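Local coordinates for putative membrane protein COG4129 (Clostridium difficile, PDB 3KMI) that is of unknown function but contains the C-terminal domain of the putative aromatic acid exporter family, an all-helical part of what is probably an integral membrane protein, at residues Lys16-Val21 with Thr47-Ile52; Ile31-Pro35 with Val95-Thr101; Ser55-Tyr60 with Phe74-Met78. One frame throughout, in Å; residues are numbered along the deposited sequence. Where two conformers were deposited one is given.

Contact 1 (Lys16-Val21 with Thr47-Ile52)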
ATOM      1  N   LYS A  16     -12.533  14.258  13.108  1.00 16.18           N
ATOM      2  CA  LYS A  16     -11.305  14.335  13.887  1.00 15.55           C
ATOM      3  C   LYS A  16     -10.242  13.334  13.384  1.00 14.10           C
ATOM      4  O   LYS A  16      -9.054  13.668  13.308  1.00 12.53           O
ATOM      5  CB  LYS A  16     -11.610  14.162  15.374  1.00 16.11           C
ATOM      6  CG  LYS A  16     -10.385  14.248  16.287  1.00 18.19           C
ATOM      7  CD  LYS A  16     -10.756  14.496  17.736  1.00 26.12           C
ATOM      8  CE  LYS A  16     -11.035  13.188  18.499  1.00 29.84           C
ATOM      9  NZ  LYS A  16     -11.229  13.343  19.984  1.00 32.84           N
ATOM     10  N   LEU A  17     -10.650  12.101  13.065  1.00 13.12           N
ATOM     11  CA  LEU A  17      -9.713  11.103  12.518  1.00 13.46           C
ATOM     12  C   LEU A  17      -9.093  11.576  11.190  1.00 13.37           C
ATOM     13  O   LEU A  17      -7.888  11.459  11.000  1.00 13.73           O
ATOM     14  CB  LEU A  17     -10.405   9.748  12.285  1.00 13.92           C
ATOM     15  CG  LEU A  17     -10.662   8.966  13.578  1.00 16.58           C
ATOM     16  CD1 LEU A  17     -11.886   8.088  13.429  1.00 18.19           C
ATOM     17  CD2 LEU A  17      -9.429   8.138  13.940  1.00 17.84           C
ATOM     18  N   GLN A  18      -9.918  12.099  10.297  1.00 13.58           N
ATOM     19  CA  GLN A  18      -9.400  12.692   9.066  1.00 14.29           C
ATOM     20  C   GLN A  18      -8.383  13.804   9.329  1.00 13.95           C
ATOM     21  O   GLN A  18      -7.367  13.896   8.655  1.00 13.45           O
ATOM     22  CB  GLN A  18     -10.528  13.200   8.181  1.00 15.13           C
ATOM     23  CG  GLN A  18     -10.022  13.764   6.841  1.00 17.30           C
ATOM     24  CD  GLN A  18     -11.144  14.193   5.914  1.00 24.15           C
ATOM     25  OE1 GLN A  18     -11.957  13.366   5.485  1.00 27.18           O
ATOM     26  NE2 GLN A  18     -11.192  15.487   5.588  1.00 25.03           N
ATOM     27  N   GLU A  19      -8.700  14.672  10.286  1.00 13.68           N
ATOM     28  CA  GLU A  19      -7.821  15.774  10.635  1.00 12.88           C
ATOM     29  C   GLU A  19      -6.485  15.217  11.161  1.00 11.48           C
ATOM     30  O   GLU A  19      -5.442  15.697  10.777  1.00  9.81           O
ATOM     31  CB  GLU A  19      -8.506  16.693  11.652  1.00 12.82           C
ATOM     32  CG  GLU A  19      -9.802  17.308  11.107  1.00 16.21           C
ATOM     33  CD  GLU A  19     -10.628  18.110  12.141  1.00 20.15           C
ATOM     34  OE1 GLU A  19     -10.328  18.079  13.349  1.00 20.99           O
ATOM     35  OE2 GLU A  19     -11.603  18.761  11.726  1.00 22.99           O
ATOM     36  N   GLU A  20      -6.518  14.180  11.988  1.00 10.31           N
ATOM     37  CA  GLU A  20      -5.288  13.555  12.458  1.00 11.57           C
ATOM     38  C   GLU A  20      -4.467  12.862  11.383  1.00 10.11           C
ATOM     39  O   GLU A  20      -3.240  12.898  11.431  1.00 11.20           O
ATOM     40  CB  GLU A  20      -5.534  12.658  13.696  1.00 11.48           C
ATOM     41  CG  GLU A  20      -5.927  13.564  14.879  1.00 15.09           C
ATOM     42  CD  GLU A  20      -6.213  12.835  16.173  1.00 19.69           C
ATOM     43  OE1 GLU A  20      -6.043  11.594  16.226  1.00 18.92           O
ATOM     44  OE2 GLU A  20      -6.638  13.518  17.135  1.00 18.56           O
ATOM     45  N   VAL A  21      -5.136  12.247  10.427  1.00  9.80           N
ATOM     46  CA  VAL A  21      -4.474  11.662   9.266  1.00  9.56           C
ATOM     47  C   VAL A  21      -3.739  12.785   8.509  1.00  9.99           C
ATOM     48  O   VAL A  21      -2.574  12.643   8.125  1.00  9.95           O
ATOM     49  CB  VAL A  21      -5.525  11.004   8.300  1.00  9.86           C
ATOM     50  CG1 VAL A  21      -4.898  10.695   6.962  1.00  7.41           C
ATOM     51  CG2 VAL A  21      -6.149   9.709   8.976  1.00 10.65           C
ATOM     52  N   THR A  47      -0.828   9.683  18.412  1.00 12.08           N
ATOM     53  CA  THR A  47      -2.131  10.276  18.733  1.00 12.22           C
ATOM     54  C   THR A  47      -3.227   9.679  17.825  1.00 11.54           C
ATOM     55  O   THR A  47      -4.337   9.324  18.268  1.00 12.06           O
ATOM     56  CB  THR A  47      -2.112  11.824  18.516  1.00 11.25           C
ATOM     57  OG1 THR A  47      -1.097  12.420  19.326  1.00 11.74           O
ATOM     58  CG2 THR A  47      -3.498  12.470  18.784  1.00 13.73           C
ATOM     59  N   LEU A  48      -2.923   9.595  16.545  1.00 11.79           N
ATOM     60  CA  LEU A  48      -3.845   9.008  15.573  1.00 10.12           C
ATOM     61  C   LEU A  48      -4.103   7.540  15.877  1.00 10.12           C
ATOM     62  O   LEU A  48      -5.258   7.113  15.854  1.00 11.07           O
ATOM     63  CB  LEU A  48      -3.321   9.170  14.157  1.00 10.21           C
ATOM     64  CG  LEU A  48      -3.959   8.285  13.066  1.00 11.75           C
ATOM     65  CD1 LEU A  48      -5.340   8.821  12.778  1.00 12.19           C
ATOM     66  CD2 LEU A  48      -3.117   8.325  11.795  1.00 13.09           C
ATOM     67  N   ASN A  49      -3.053   6.758  16.156  1.00 10.91           N
ATOM     68  CA  ASN A  49      -3.261   5.361  16.521  1.00 12.02           C
ATOM     69  C   ASN A  49      -4.132   5.257  17.782  1.00 13.05           C
ATOM     70  O   ASN A  49      -5.002   4.376  17.858  1.00 14.56           O
ATOM     71  CB  ASN A  49      -1.922   4.627  16.755  1.00 12.34           C
ATOM     72  CG  ASN A  49      -1.256   4.188  15.449  1.00 13.76           C
ATOM     73  OD1 ASN A  49      -1.919   4.045  14.413  1.00 13.93           O
ATOM     74  ND2 ASN A  49       0.042   3.941  15.506  1.00 11.47           N
ATOM     75  N   SER A  50      -3.888   6.133  18.771  1.00 13.06           N
ATOM     76  CA  SER A  50      -4.656   6.053  20.037  1.00 13.18           C
ATOM     77  C   SER A  50      -6.150   6.399  19.795  1.00 12.24           C
ATOM     78  O   SER A  50      -7.051   5.793  20.404  1.00 11.62           O
ATOM     79  CB  SER A  50      -4.055   6.943  21.118  1.00 12.99           C
ATOM     80  OG  SER A  50      -2.729   6.564  21.386  1.00 15.58           O
ATOM     81  N   LEU A  51      -6.408   7.363  18.917  1.00 11.32           N
ATOM     82  CA  LEU A  51      -7.803   7.690  18.511  1.00 11.45           C
ATOM     83  C   LEU A  51      -8.498   6.623  17.677  1.00 11.76           C
ATOM     84  O   LEU A  51      -9.750   6.423  17.769  1.00 11.56           O
ATOM     85  CB  LEU A  51      -7.864   9.027  17.734  1.00 12.08           C
ATOM     86  CG  LEU A  51      -9.307   9.561  17.537  1.00 14.28           C
ATOM     87  CD1 LEU A  51     -10.097   9.668  18.810  1.00 13.60           C
ATOM     88  CD2 LEU A  51      -9.345  10.925  16.820  1.00 16.73           C
ATOM     89  N   ILE A  52      -7.730   5.954  16.823  1.00 11.58           N
ATOM     90  CA  ILE A  52      -8.280   4.840  16.065  1.00 11.91           C
ATOM     91  C   ILE A  52      -8.684   3.759  17.052  1.00 12.78           C
ATOM     92  O   ILE A  52      -9.784   3.184  16.947  1.00 11.50           O
ATOM     93  CB  ILE A  52      -7.221   4.248  15.064  1.00 12.07           C
ATOM     94  CG1 ILE A  52      -7.104   5.162  13.835  1.00 12.05           C
ATOM     95  CG2 ILE A  52      -7.604   2.780  14.703  1.00 13.13           C
ATOM     96  CD1 ILE A  52      -5.803   4.934  12.941  1.00 12.95           C
TER
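Leu51 projects from helix 41-61 into the side of helix 7-33, where Lys16, Leu17 and Glu20 receive it. The apolar contacts come first. CD2 of Leu17 lies 3.9 Å from Leu51 CG and 3.8 Å from Ile52 CG1, meeting the isoleucine at roughly a right angle. One turn further on, Leu48 CD1 rests on Val21 CG2 at 4.0 Å. Branched aliphatic chains suit this inner side, which Met78 and Ile81 of helix 68-95 extend beyond Leu17.

The second group pairs charged residues with hydrocarbon. Lys16 bends at chi3 (87°) and lays its methylenes across Leu51, CE standing a tight 3.3 Å from CD2. Glu20, extended beyond CG, passes its carboxylate between Thr47 and Leu51, with OE1 3.4 Å from Leu51 CD2. No hydrogen bond spans the segments: Glu20 OE1 and Thr47 O, 3.5 Å apart, are both acceptors. Thr47 OG1 bonds instead to the carbonyl of Arg43, while its CG2 methyl faces the glutamate. A long chain such as exposed Lys16 suits this border because its methylenes can cover Leu51.

With axes 9.7 Å apart and directions 157° apart, the segments pack as an antiparallel helical hairpin within a helical bundle.

Contact 2 (Ile31-Pro35 with Val95-Thr101)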
ATOM      1  N   ILE A  31       9.202  16.400   6.317  1.00 11.57           N
ATOM      2  CA  ILE A  31      10.395  15.565   6.450  1.00 12.09           C
ATOM      3  C   ILE A  31      11.179  15.515   5.125  1.00 11.97           C
ATOM      4  O   ILE A  31      12.425  15.580   5.119  1.00 10.99           O
ATOM      5  CB  ILE A  31      10.062  14.160   6.975  1.00 13.08           C
ATOM      6  CG1 ILE A  31       9.745  14.247   8.486  1.00 13.64           C
ATOM      7  CG2 ILE A  31      11.266  13.225   6.714  1.00 13.57           C
ATOM      8  CD1 ILE A  31       8.923  13.113   9.055  1.00 16.49           C
ATOM      9  N   ILE A  32      10.456  15.463   4.000  1.00 11.02           N
ATOM     10  CA  ILE A  32      11.121  15.491   2.682  1.00 10.30           C
ATOM     11  C   ILE A  32      12.075  16.684   2.565  1.00 11.08           C
ATOM     12  O   ILE A  32      13.210  16.534   2.084  1.00 10.27           O
ATOM     13  CB  ILE A  32      10.100  15.469   1.506  1.00  9.84           C
ATOM     14  CG1 ILE A  32       9.280  14.196   1.575  1.00  8.35           C
ATOM     15  CG2 ILE A  32      10.785  15.659   0.125  1.00  8.94           C
ATOM     16  CD1 ILE A  32       7.988  14.212   0.748  1.00  8.59           C
ATOM     17  N   VAL A  33      11.618  17.851   3.026  1.00 11.89           N
ATOM     18  CA  VAL A  33      12.368  19.109   2.889  1.00 14.09           C
ATOM     19  C   VAL A  33      13.374  19.312   4.018  1.00 15.41           C
ATOM     20  O   VAL A  33      14.437  19.850   3.784  1.00 16.63           O
ATOM     21  CB  VAL A  33      11.444  20.352   2.813  1.00 13.54           C
ATOM     22  CG1 VAL A  33      12.265  21.632   2.742  1.00 15.23           C
ATOM     23  CG2 VAL A  33      10.568  20.275   1.613  1.00 14.61           C
ATOM     24  N   ASN A  34      13.049  18.876   5.229  1.00 18.77           N
ATOM     25  CA  ASN A  34      14.003  18.925   6.369  1.00 21.23           C
ATOM     26  C   ASN A  34      14.217  17.577   7.038  1.00 22.40           C
ATOM     27  O   ASN A  34      13.686  17.357   8.120  1.00 22.83           O
ATOM     28  CB  ASN A  34      13.495  19.887   7.438  1.00 21.94           C
ATOM     29  CG  ASN A  34      13.296  21.274   6.922  1.00 23.52           C
ATOM     30  OD1 ASN A  34      14.250  22.049   6.794  1.00 26.90           O
ATOM     31  ND2 ASN A  34      12.048  21.618   6.643  1.00 26.96           N
ATOM     32  N   PRO A  35      14.990  16.663   6.414  1.00 24.07           N
ATOM     33  CA  PRO A  35      15.094  15.305   6.973  1.00 25.64           C
ATOM     34  C   PRO A  35      15.536  15.241   8.444  1.00 27.16           C
ATOM     35  O   PRO A  35      15.088  14.363   9.193  1.00 27.31           O
ATOM     36  CB  PRO A  35      16.153  14.622   6.081  1.00 25.41           C
ATOM     37  CG  PRO A  35      16.694  15.683   5.171  1.00 25.56           C
ATOM     38  CD  PRO A  35      15.671  16.771   5.112  1.00 24.16           C
ATOM     39  N   VAL A  95      10.236   8.102   2.720  0.50  8.51           N
ATOM     40  CA  VAL A  95      10.860   9.435   2.784  0.50  8.11           C
ATOM     41  C   VAL A  95      12.042   9.434   3.738  0.50  7.84           C
ATOM     42  O   VAL A  95      13.009  10.157   3.513  0.50  8.05           O
ATOM     43  CB  VAL A  95       9.852  10.550   3.158  0.50  7.72           C
ATOM     44  CG1 VAL A  95       8.777  10.675   2.061  0.50  8.23           C
ATOM     45  CG2 VAL A  95       9.220  10.247   4.494  0.50  6.08           C
ATOM     46  N   SER A  96      11.981   8.598   4.770  0.50  8.35           N
ATOM     47  CA  SER A  96      13.098   8.480   5.710  0.50  8.92           C
ATOM     48  C   SER A  96      14.332   7.830   5.061  0.50  9.28           C
ATOM     49  O   SER A  96      15.417   7.831   5.638  0.50  8.48           O
ATOM     50  CB  SER A  96      12.693   7.752   6.998  0.50  9.44           C
ATOM     51  OG  SER A  96      12.436   6.382   6.771  0.50 10.32           O
ATOM     52  N   GLN A  97      14.168   7.304   3.851  1.00  9.21           N
ATOM     53  CA  GLN A  97      15.306   6.780   3.078  1.00 10.96           C
ATOM     54  C   GLN A  97      15.951   7.800   2.125  1.00 11.81           C
ATOM     55  O   GLN A  97      17.035   7.554   1.630  1.00 12.42           O
ATOM     56  CB  GLN A  97      14.900   5.523   2.309  1.00 11.06           C
ATOM     57  CG  GLN A  97      14.639   4.322   3.204  1.00 14.13           C
ATOM     58  CD  GLN A  97      14.027   3.159   2.425  1.00 17.75           C
ATOM     59  OE1 GLN A  97      12.900   2.779   2.670  1.00 19.63           O
ATOM     60  NE2 GLN A  97      14.770   2.618   1.474  1.00 19.09           N
ATOM     61  N   LEU A  98      15.295   8.929   1.856  1.00 12.52           N
ATOM     62  CA  LEU A  98      15.870   9.934   0.919  1.00 12.90           C
ATOM     63  C   LEU A  98      17.238  10.433   1.373  1.00 13.99           C
ATOM     64  O   LEU A  98      17.426  10.717   2.552  1.00 14.66           O
ATOM     65  CB  LEU A  98      14.914  11.122   0.722  1.00 12.56           C
ATOM     66  CG  LEU A  98      13.620  10.808  -0.047  1.00 11.80           C
ATOM     67  CD1 LEU A  98      12.589  11.883   0.157  1.00 11.57           C
ATOM     68  CD2 LEU A  98      13.837  10.606  -1.540  1.00 12.19           C
ATOM     69  N   ASN A  99      18.164  10.542   0.413  1.00 15.74           N
ATOM     70  CA  ASN A  99      19.568  10.984   0.603  1.00 16.27           C
ATOM     71  C   ASN A  99      19.783  12.470   0.270  1.00 15.38           C
ATOM     72  O   ASN A  99      20.837  13.042   0.591  1.00 16.36           O
ATOM     73  CB  ASN A  99      20.515  10.211  -0.344  1.00 17.53           C
ATOM     74  CG  ASN A  99      20.614   8.736  -0.042  1.00 21.24           C
ATOM     75  OD1 ASN A  99      19.637   7.995  -0.153  1.00 27.67           O
ATOM     76  ND2 ASN A  99      21.824   8.283   0.294  1.00 26.16           N
ATOM     77  N   SER A 100      18.805  13.082  -0.396  1.00 13.02           N
ATOM     78  CA  SER A 100      18.983  14.391  -1.059  1.00 11.96           C
ATOM     79  C   SER A 100      17.545  14.946  -1.185  1.00 10.23           C
ATOM     80  O   SER A 100      16.592  14.169  -1.109  1.00  9.60           O
ATOM     81  CB  SER A 100      19.578  14.125  -2.445  1.00  9.92           C
ATOM     82  OG  SER A 100      19.937  15.300  -3.147  1.00 16.26           O
ATOM     83  N   THR A 101      17.380  16.246  -1.393  1.00  8.76           N
ATOM     84  CA  THR A 101      16.061  16.790  -1.714  1.00  8.16           C
ATOM     85  C   THR A 101      16.124  17.486  -3.068  1.00  7.59           C
ATOM     86  O   THR A 101      16.208  18.719  -3.108  1.00  7.39           O
ATOM     87  CB  THR A 101      15.574  17.801  -0.647  1.00  8.84           C
ATOM     88  OG1 THR A 101      15.775  17.249   0.653  1.00 10.56           O
ATOM     89  CG2 THR A 101      14.077  18.129  -0.817  1.00  8.31           C
TER
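Thr101 approaches the flat peptide unit between Ile32 and Val33 at its oxygen: OG1 lies 3.0 Å from Ile32 O, a possible hydrogen bond, not settled because the one proton has another acceptor within reach. The CG2 methyl of Thr101 stands off to one side of that peptide plane, 3.4 Å from Ile32 O and 4.2 Å from Val33 CA. Threonine suits the place because one branch is polar and the other is not; with OG1 beside its own backbone N (chi1 -47°), both branches reach the end of the helix.

Here the C-terminal end of helix 7-33 meets the connection from helix 68-95 to helix 103-117, at one end of the helical bundle. A type I turn from Val95 to Leu98, with Leu98 N bonded to Val95 O, bends the chain back so that the side chains of both residues meet Ile32.

Ile32 divides its branches between them. CG1 packs on Val95 CG1 at 3.6 Å, a contact less certain because the valine is given in one of two conformers, and CG2 touches Leu98 CD1 at 4.2 Å. Leu98 also packs on Ile156 and Leu157 of helix 148-176, while Ile32 reaches Ala105 and Ile112.

Contact 3 (Ser55-Tyr60 with Phe74-Met78)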
ATOM      1  N   SER A  55     -11.716   4.850  19.267  1.00 13.81           N
ATOM      2  CA  SER A  55     -12.927   4.945  18.488  1.00 13.79           C
ATOM      3  C   SER A  55     -13.489   3.574  18.237  1.00 13.93           C
ATOM      4  O   SER A  55     -14.696   3.363  18.365  1.00 14.96           O
ATOM      5  CB  SER A  55     -12.673   5.709  17.192  1.00 14.66           C
ATOM      6  OG  SER A  55     -12.248   7.021  17.538  1.00 15.49           O
ATOM      7  N   ILE A  56     -12.625   2.618  17.915  1.00 14.04           N
ATOM      8  CA  ILE A  56     -13.075   1.248  17.656  1.00 14.24           C
ATOM      9  C   ILE A  56     -13.549   0.576  18.930  1.00 15.02           C
ATOM     10  O   ILE A  56     -14.605  -0.076  18.931  1.00 14.34           O
ATOM     11  CB  ILE A  56     -11.956   0.414  17.006  1.00 14.35           C
ATOM     12  CG1 ILE A  56     -11.792   0.829  15.559  1.00 14.34           C
ATOM     13  CG2 ILE A  56     -12.322  -1.065  16.966  1.00 16.40           C
ATOM     14  CD1 ILE A  56     -10.521   0.224  14.898  1.00 15.22           C
ATOM     15  N   SER A  57     -12.803   0.779  20.025  1.00 14.68           N
ATOM     16  CA  SER A  57     -13.156   0.182  21.309  1.00 15.94           C
ATOM     17  C   SER A  57     -14.511   0.677  21.770  1.00 16.48           C
ATOM     18  O   SER A  57     -15.322  -0.106  22.265  1.00 17.15           O
ATOM     19  CB  SER A  57     -12.108   0.469  22.385  1.00 15.38           C
ATOM     20  OG  SER A  57     -12.493  -0.189  23.600  1.00 18.35           O
ATOM     21  N   GLU A  58     -14.758   1.970  21.599  1.00 17.19           N
ATOM     22  CA  GLU A  58     -16.066   2.540  21.903  1.00 18.37           C
ATOM     23  C   GLU A  58     -17.186   1.926  21.038  1.00 17.96           C
ATOM     24  O   GLU A  58     -18.259   1.612  21.534  1.00 17.09           O
ATOM     25  CB  GLU A  58     -16.042   4.059  21.772  1.00 19.72           C
ATOM     26  CG  GLU A  58     -17.399   4.725  22.117  1.00 23.88           C
ATOM     27  CD  GLU A  58     -17.252   6.133  22.660  1.00 27.57           C
ATOM     28  OE1 GLU A  58     -16.336   6.861  22.209  1.00 30.65           O
ATOM     29  OE2 GLU A  58     -18.036   6.502  23.564  1.00 30.61           O
ATOM     30  N   THR A  59     -16.904   1.702  19.765  1.00 17.77           N
ATOM     31  CA  THR A  59     -17.898   1.118  18.881  1.00 17.74           C
ATOM     32  C   THR A  59     -18.223  -0.319  19.324  1.00 17.79           C
ATOM     33  O   THR A  59     -19.387  -0.708  19.340  1.00 17.68           O
ATOM     34  CB  THR A  59     -17.440   1.170  17.410  1.00 17.91           C
ATOM     35  OG1 THR A  59     -17.186   2.539  17.048  1.00 18.32           O
ATOM     36  CG2 THR A  59     -18.531   0.554  16.450  1.00 15.80           C
ATOM     37  N   TYR A  60     -17.195  -1.078  19.717  1.00 18.16           N
ATOM     38  CA  TYR A  60     -17.347  -2.480  20.116  1.00 19.20           C
ATOM     39  C   TYR A  60     -18.127  -2.577  21.409  1.00 19.41           C
ATOM     40  O   TYR A  60     -18.939  -3.478  21.587  1.00 18.42           O
ATOM     41  CB  TYR A  60     -15.987  -3.142  20.356  1.00 19.66           C
ATOM     42  CG  TYR A  60     -15.196  -3.534  19.129  1.00 21.54           C
ATOM     43  CD1 TYR A  60     -15.797  -3.632  17.863  1.00 21.83           C
ATOM     44  CD2 TYR A  60     -13.841  -3.852  19.248  1.00 22.01           C
ATOM     45  CE1 TYR A  60     -15.054  -4.004  16.737  1.00 23.15           C
ATOM     46  CE2 TYR A  60     -13.099  -4.237  18.140  1.00 23.81           C
ATOM     47  CZ  TYR A  60     -13.709  -4.311  16.886  1.00 24.73           C
ATOM     48  OH  TYR A  60     -12.947  -4.680  15.789  1.00 26.90           O
ATOM     49  N   PHE A  74     -19.878   3.022  10.746  1.00 19.48           N
ATOM     50  CA  PHE A  74     -18.723   3.352  11.520  1.00 18.93           C
ATOM     51  C   PHE A  74     -17.502   2.461  11.239  1.00 17.69           C
ATOM     52  O   PHE A  74     -16.463   2.977  10.890  1.00 17.17           O
ATOM     53  CB  PHE A  74     -19.004   3.419  13.003  1.00 18.44           C
ATOM     54  CG  PHE A  74     -17.816   3.834  13.764  1.00 21.86           C
ATOM     55  CD1 PHE A  74     -17.551   5.188  13.985  1.00 26.88           C
ATOM     56  CD2 PHE A  74     -16.891   2.889  14.180  1.00 22.50           C
ATOM     57  CE1 PHE A  74     -16.398   5.583  14.668  1.00 26.44           C
ATOM     58  CE2 PHE A  74     -15.737   3.274  14.861  1.00 27.25           C
ATOM     59  CZ  PHE A  74     -15.498   4.615  15.112  1.00 26.94           C
ATOM     60  N   LEU A  75     -17.628   1.151  11.418  1.00 17.69           N
ATOM     61  CA  LEU A  75     -16.479   0.244  11.273  1.00 18.55           C
ATOM     62  C   LEU A  75     -15.913   0.232   9.848  1.00 18.67           C
ATOM     63  O   LEU A  75     -14.673   0.178   9.657  1.00 18.45           O
ATOM     64  CB  LEU A  75     -16.811  -1.176  11.783  1.00 19.06           C
ATOM     65  CG  LEU A  75     -16.773  -1.433  13.301  1.00 20.28           C
ATOM     66  CD1 LEU A  75     -17.045  -2.883  13.623  1.00 22.27           C
ATOM     67  CD2 LEU A  75     -15.457  -1.016  14.007  1.00 22.34           C
ATOM     68  N   GLU A  76     -16.798   0.351   8.860  1.00 17.60           N
ATOM     69  CA  GLU A  76     -16.364   0.510   7.483  1.00 17.76           C
ATOM     70  C   GLU A  76     -15.586   1.810   7.248  1.00 17.33           C
ATOM     71  O   GLU A  76     -14.631   1.829   6.457  1.00 17.47           O
ATOM     72  CB  GLU A  76     -17.530   0.342   6.487  1.00 18.10           C
ATOM     73  CG  GLU A  76     -18.056  -1.115   6.429  1.00 19.36           C
ATOM     74  CD  GLU A  76     -19.224  -1.354   5.445  1.00 20.97           C
ATOM     75  OE1 GLU A  76     -19.701  -0.398   4.794  1.00 22.70           O
ATOM     76  OE2 GLU A  76     -19.675  -2.522   5.333  1.00 20.97           O
ATOM     77  N   HIS A  77     -15.972   2.892   7.918  1.00 15.69           N
ATOM     78  CA  HIS A  77     -15.219   4.120   7.805  1.00 14.24           C
ATOM     79  C   HIS A  77     -13.869   3.980   8.504  1.00 13.50           C
ATOM     80  O   HIS A  77     -12.867   4.531   8.027  1.00 13.16           O
ATOM     81  CB  HIS A  77     -16.011   5.318   8.372  1.00 15.37           C
ATOM     82  CG  HIS A  77     -15.287   6.614   8.258  1.00 17.28           C
ATOM     83  ND1 HIS A  77     -14.401   7.060   9.224  1.00 19.28           N
ATOM     84  CD2 HIS A  77     -15.269   7.541   7.268  1.00 16.55           C
ATOM     85  CE1 HIS A  77     -13.870   8.207   8.830  1.00 19.56           C
ATOM     86  NE2 HIS A  77     -14.385   8.524   7.652  1.00 19.95           N
HETATM   87  N   MSE A  78     -13.847   3.258   9.625  0.50 12.35           N
HETATM   88  CA  MSE A  78     -12.619   3.029  10.387  0.50 12.05           C
HETATM   89  C   MSE A  78     -11.642   2.214   9.553  0.50 12.10           C
HETATM   90  O   MSE A  78     -10.434   2.407   9.645  0.50 11.83           O
HETATM   91  CB  MSE A  78     -12.911   2.287  11.698  0.50 10.98           C
HETATM   92  CG  MSE A  78     -13.675   3.091  12.727  0.50  8.34           C
HETATM   93 SE   MSE A  78     -12.909   4.836  13.137  0.20  2.00          SE
HETATM   94  CE  MSE A  78     -11.031   4.327  13.281  0.50  2.00           C
TER
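Phe74 and Leu75, neighbours on helix 68-95, press as two bumps into the surface of helix 41-61. The phenyl ring is the larger. With CG anti to the backbone N (chi1 -177°), Phe74 swings toward the partner helix and enters the hollow between Ser55 and Thr59, one turn apart. Ser55 CB meets the ring at its edge, in plane, 3.7 Å from CZ, and the backbone of Ile56 also borders that edge. Thr59 sets its CG2 methyl 3.6 Å from CD2 of the ring. Its hydroxyl is modelled too near the ring, so the exact place of OG1, and a hydrogen bond from it to Ser55 O in its own helix, are doubtful. Small residues suit this wall, since they leave room for a flat aromatic to come close to the helix backbone.

Leu75 fills the next hollow, framed by Ile56, Thr59 and Tyr60. Its CG slides past Thr59 CG2 at 4.1 Å, while CD1 meets the edge of the Tyr60 ring, 3.9 Å from CE1. The CG2 methyl of Ile56 lies 3.4 Å from the plane of that ring, toward the rim of one face, and touches Leu75 CD2 at 4.3 Å. One turn on, selenomethionine Met78, a labelled residue, curls at chi2 and chi3; CG packs on Ile56 CG1 at 4.1 Å and SE approaches Ser55 CB, both less certain because one of two conformers is given.

Ser55 OG turns to the carbonyl of Leu51 in its own helix. On the outer side, Tyr60 and Leu75 pack on Leu75 and Tyr60 of the second subunit.

No hydrogen bond or salt bridge joins the two segments, whose directions differ by 160°. This antiparallel helix pair is therefore held here by shape and apolar burial, and the same tyrosine and leucine carry that apolar surface into the dimer interface.

In the fold
Helix 7-33 enters two of the contacts. Contact 1 pairs its middle with helix 41-61 and closes the loop of 25 residues between the segments. Contact 2 starts from the far end of the same helix, inside that loop, and is completed only at 95-101, so contacts 1 and 2 cross along the chain. Contact 3 follows contact 1 in series, joins helix 41-61 to helix 68-95, and is nested within the long loop that contact 2 closes. Contacts 1 and 3 touch, with centres 12 Å apart, and knit these three helices together. Contact 2 joins the C-terminal end of helix 7-33 to the connection after helix 68-95, on the other side of the chain's centre from contact 3.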